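Local coordinates for TT1696 protein (Thermus thermophilus, PDB 1UFB) that is of unknown function but belongs to the HEPN family of helical proteins, may bind DNA, and packs here as a two-fold symmetric pair, at the interface of chains A and B. Sequence-based numbering; all coordinates share one arbitrary frame. Chains: chain A/B, TT1696 protein.

Contacts 1 and 2 lie along one two-fold symmetric interface, the centres of their C-alpha atoms about 18 Å apart. What joins them is helix 4-24 of chain B: near its start it supplies the residues that meet the loops of chain A in contact 1, and further along it enters contact 2 beside the beginning of helix 27-48. The two patches differ in kind: aromatic and polar packing between helices in contact 2, loop-against-helix packing in contact 1. Each recurs with the chains exchanged. Whether this pair is the assembly in solution the structure alone does not show.

Contact 1: the interface of chains A and B. Residues chain A 90, 92, 99-101; chain B 6-7, 10.
One face of the indole of B:Trp7 is covered by the ring of A:Pro92, which meets it with its methylene carbons. CD stands over the six-membered ring, 3.5 Å from its centroid, and CG lies over the five-membered ring, so both rings of the indole receive a CH-pi contact. CB lies over NE1, the indole nitrogen, on the same face. The other flat group is the side-chain amide of B:Gln10, whose oxygen end faces the backbone of A:Ala100 and A:Ala101. Over one face of this amide lies the carbonyl O of A:Arg90, 3.5 Å from CD of B:Gln10, with A:Ala100 CB on the same side toward OE1.

The backbone N of A:Ala101 donates a hydrogen bond to B:Gln10 OE1 over 3.1 Å. It arrives in the carbonyl plane on a lone pair, with an angle of 139° at the oxygen. The N of A:Ala100 is also near OE1, yet its N-H points away and no hydrogen bond forms. In B:Gln10 the CG lies anti to the backbone N (chi1 179°) and the chain then bends at chi2 (63°), which brings the amide into the corner where the 90-92 and 99-101 segments of chain A meet.

The aliphatic part of the same side chain makes apolar contacts: B:Gln10 CB packs against A:Pro92 CG at 3.7 Å, and nearby A:Pro99 CB touches B:Gln10 CA. Van der Waals contacts with backbone carbonyl oxygens add to these, B:Gln10 CG lying 3.4 Å from A:Arg90 O and A:Pro99 CB 3.6 Å from B:Asp6 O. One glutamine thus combines a polar grip at its end with packing along its stem.

In the fold, B:Asp6, B:Trp7 and B:Gln10 occupy the first turns of helix 4-24. The chain A side is built from irregular segments: A:Arg90 in a loop, A:Pro92 opening the 3-10 helix 92-94, A:Pro99 in the following loop, and A:Ala100 and A:Ala101 starting the 3-10 helix 100-103.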
# COMPACT_ATOMS: atom_id res chain seq x y z
N ARG A 90 -3.18 0.76 -7.47
CA ARG A 90 -3.89 -0.32 -6.74
C ARG A 90 -5.40 -0.38 -7.01
O ARG A 90 -6.03 -1.38 -6.70
CB ARG A 90 -3.76 -0.10 -5.22
CG ARG A 90 -2.32 -0.10 -4.70
CD ARG A 90 -2.30 0.21 -3.21
NE ARG A 90 -2.58 1.62 -2.95
CZ ARG A 90 -3.44 2.08 -2.02
NH1 ARG A 90 -4.17 1.24 -1.23
NH2 ARG A 90 -3.49 3.39 -1.77
N PRO A 92 -8.61 -0.21 -9.58
CA PRO A 92 -9.07 -0.28 -10.98
C PRO A 92 -9.81 0.94 -11.50
O PRO A 92 -9.55 1.38 -12.63
CB PRO A 92 -9.90 -1.57 -11.01
CG PRO A 92 -9.21 -2.41 -9.93
CD PRO A 92 -9.08 -1.39 -8.80
N PRO A 99 -7.64 -4.26 -14.56
CA PRO A 99 -7.18 -4.07 -13.19
C PRO A 99 -6.11 -2.95 -13.23
O PRO A 99 -5.53 -2.65 -14.29
CB PRO A 99 -6.56 -5.41 -12.83
CG PRO A 99 -6.08 -5.94 -14.22
CD PRO A 99 -7.30 -5.60 -15.06
N ALA A 100 -5.86 -2.36 -12.08
CA ALA A 100 -4.87 -1.31 -11.98
C ALA A 100 -3.47 -1.80 -12.38
O ALA A 100 -2.79 -1.12 -13.13
CB ALA A 100 -4.81 -0.78 -10.52
N ALA A 101 -3.09 -2.98 -11.91
CA ALA A 101 -1.73 -3.54 -12.12
C ALA A 101 -1.14 -3.56 -13.52
O ALA A 101 0.11 -3.39 -13.70
CB ALA A 101 -1.69 -4.96 -11.55
N ASP B 6 -12.74 -6.68 -13.03
CA ASP B 6 -11.45 -5.98 -12.99
C ASP B 6 -10.94 -5.97 -11.53
O ASP B 6 -9.74 -6.19 -11.27
CB ASP B 6 -11.58 -4.55 -13.48
CG ASP B 6 -11.85 -4.46 -14.98
OD1 ASP B 6 -11.35 -5.30 -15.76
OD2 ASP B 6 -12.56 -3.50 -15.36
N TRP B 7 -11.86 -5.73 -10.61
CA TRP B 7 -11.55 -5.74 -9.19
C TRP B 7 -11.15 -7.12 -8.67
O TRP B 7 -10.23 -7.25 -7.82
CB TRP B 7 -12.73 -5.21 -8.42
CG TRP B 7 -12.86 -3.78 -8.58
CD1 TRP B 7 -13.44 -3.12 -9.63
CD2 TRP B 7 -12.38 -2.75 -7.66
NE1 TRP B 7 -13.35 -1.76 -9.44
CE2 TRP B 7 -12.71 -1.50 -8.24
CE3 TRP B 7 -11.72 -2.78 -6.43
CZ2 TRP B 7 -12.41 -0.26 -7.61
CZ3 TRP B 7 -11.42 -1.54 -5.78
CH2 TRP B 7 -11.77 -0.29 -6.39
N GLN B 10 -7.69 -7.59 -9.89
CA GLN B 10 -6.77 -6.77 -9.06
C GLN B 10 -6.55 -7.56 -7.72
O GLN B 10 -5.40 -7.73 -7.25
CB GLN B 10 -7.39 -5.41 -8.79
CG GLN B 10 -6.50 -4.54 -7.92
CD GLN B 10 -5.17 -4.22 -8.59
OE1 GLN B 10 -5.14 -3.91 -9.79
NE2 GLN B 10 -4.05 -4.30 -7.83

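Contact 2: the interface of chains A and B. Residues chain A 13-14, 17, 29, 33; chain B 17, 21, 26, 29.
Stacking joins A:His17 to B:Trp29. The imidazole lies almost parallel to the indole, planes 9° apart, with its centroid 3.9 Å from that of the five-membered ring. The exchanged pair, B:His17 on A:Trp29, stacks in the same manner. Both histidines hold CG anti to the backbone N (chi1 180° in A:His17), which extends each imidazole across to the partner's indole. The two imidazoles meet edge-to-face, their planes 73° apart.

Hydrogen bonds secure both nitrogens of A:His17. ND1 donates to the carboxylate oxygen OD2 of B:Asp26 over 2.7 Å, nearly in the imidazole plane, reaching the oxygen on its anti side and somewhat out of the carboxylate plane. NE2 is hydrogen-bonded to NE2 of B:His17, also at 2.7 Å; one ring must donate and the other accept, but the direction is not decided. Within chain B, B:Ser21 OG donates to the backbone O of B:His17 and lies over the face of that imidazole opposite A:Trp29.

Apolar and edge contacts surround B:Trp29. A:His13 CE1 approaches CD1 of the indole at 3.3 Å, A:Asn14 sits at its edge with the amide plane nearly perpendicular to the indole, and CH2 reaches A:Ala33 CA at 3.9 Å. CZ3 meets CZ3 of A:Trp29. An alanine replacing B:Trp29 would remove the indole and is likely to leave the face of A:His17 without its stacking partner and its imidazole freer to turn.

The histidines, A:Asn14 and B:Ser21 come from helix 4-24, the tryptophans and A:Ala33 from helix 27-48, and B:Asp26 from the turn joining these two helices.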
# COMPACT_ATOMS: atom_id res chain seq x y z
N HIS A 13 13.30 0.69 3.99
CA HIS A 13 12.66 -0.64 3.81
C HIS A 13 11.65 -0.65 2.64
O HIS A 13 11.54 -1.61 1.85
CB HIS A 13 11.91 -1.08 5.11
CG HIS A 13 11.21 -2.42 4.98
ND1 HIS A 13 9.88 -2.54 4.62
CD2 HIS A 13 11.70 -3.69 5.03
CE1 HIS A 13 9.58 -3.82 4.45
NE2 HIS A 13 10.66 -4.54 4.69
N ASN A 14 10.85 0.42 2.57
CA ASN A 14 9.88 0.55 1.47
C ASN A 14 10.63 0.58 0.14
O ASN A 14 10.17 -0.03 -0.83
CB ASN A 14 9.07 1.90 1.60
CG ASN A 14 8.08 1.91 2.78
OD1 ASN A 14 7.54 3.00 3.15
ND2 ASN A 14 7.79 0.74 3.35
N HIS A 17 11.68 -2.81 -0.60
CA HIS A 17 10.51 -3.60 -1.04
C HIS A 17 10.20 -3.25 -2.53
O HIS A 17 9.79 -4.14 -3.31
CB HIS A 17 9.21 -3.31 -0.24
CG HIS A 17 8.05 -4.14 -0.72
ND1 HIS A 17 8.00 -5.51 -0.55
CD2 HIS A 17 6.92 -3.80 -1.36
CE1 HIS A 17 6.87 -5.98 -1.07
NE2 HIS A 17 6.19 -4.96 -1.56
N TRP A 29 2.94 -2.34 -8.06
CA TRP A 29 3.26 -2.39 -6.62
C TRP A 29 4.60 -1.73 -6.34
O TRP A 29 4.78 -1.12 -5.29
CB TRP A 29 3.27 -3.86 -6.10
CG TRP A 29 1.87 -4.25 -5.66
CD1 TRP A 29 0.94 -4.94 -6.39
CD2 TRP A 29 1.25 -3.94 -4.40
NE1 TRP A 29 -0.23 -5.09 -5.66
CE2 TRP A 29 -0.07 -4.48 -4.44
CE3 TRP A 29 1.68 -3.28 -3.26
CZ2 TRP A 29 -0.98 -4.37 -3.34
CZ3 TRP A 29 0.78 -3.17 -2.16
CH2 TRP A 29 -0.53 -3.72 -2.22
N ALA A 33 5.22 1.30 -3.76
CA ALA A 33 6.23 1.21 -2.72
C ALA A 33 7.21 2.36 -2.87
O ALA A 33 7.67 2.86 -1.89
CB ALA A 33 6.94 -0.21 -2.73
N HIS B 17 1.08 -10.62 -5.12
CA HIS B 17 2.13 -9.73 -4.62
C HIS B 17 2.42 -10.07 -3.14
O HIS B 17 3.57 -10.02 -2.63
CB HIS B 17 1.74 -8.25 -4.73
CG HIS B 17 2.84 -7.33 -4.24
ND1 HIS B 17 4.08 -7.33 -4.83
CD2 HIS B 17 2.92 -6.50 -3.17
CE1 HIS B 17 4.89 -6.54 -4.14
NE2 HIS B 17 4.21 -6.02 -3.13
N SER B 21 5.98 -11.20 -1.66
CA SER B 21 6.48 -10.42 -0.55
C SER B 21 6.94 -11.38 0.54
O SER B 21 8.01 -11.19 1.15
CB SER B 21 5.36 -9.40 -0.08
OG SER B 21 5.05 -8.46 -1.16
N ASP B 26 9.55 -9.88 3.18
CA ASP B 26 8.93 -8.55 3.55
C ASP B 26 7.54 -8.85 4.17
O ASP B 26 6.50 -8.67 3.51
CB ASP B 26 8.80 -7.67 2.27
CG ASP B 26 10.15 -7.16 1.75
OD1 ASP B 26 11.18 -7.23 2.48
OD2 ASP B 26 10.18 -6.63 0.60
N TRP B 29 4.74 -6.00 4.40
CA TRP B 29 4.19 -5.73 3.06
C TRP B 29 3.31 -6.87 2.58
O TRP B 29 2.26 -6.65 1.94
CB TRP B 29 5.34 -5.45 2.06
CG TRP B 29 5.74 -3.97 2.08
CD1 TRP B 29 6.82 -3.39 2.73
CD2 TRP B 29 5.08 -2.93 1.36
NE1 TRP B 29 6.85 -2.04 2.44
CE2 TRP B 29 5.80 -1.73 1.61
CE3 TRP B 29 3.95 -2.89 0.53
CZ2 TRP B 29 5.42 -0.47 1.05
CZ3 TRP B 29 3.57 -1.64 -0.05
CH2 TRP B 29 4.31 -0.45 0.23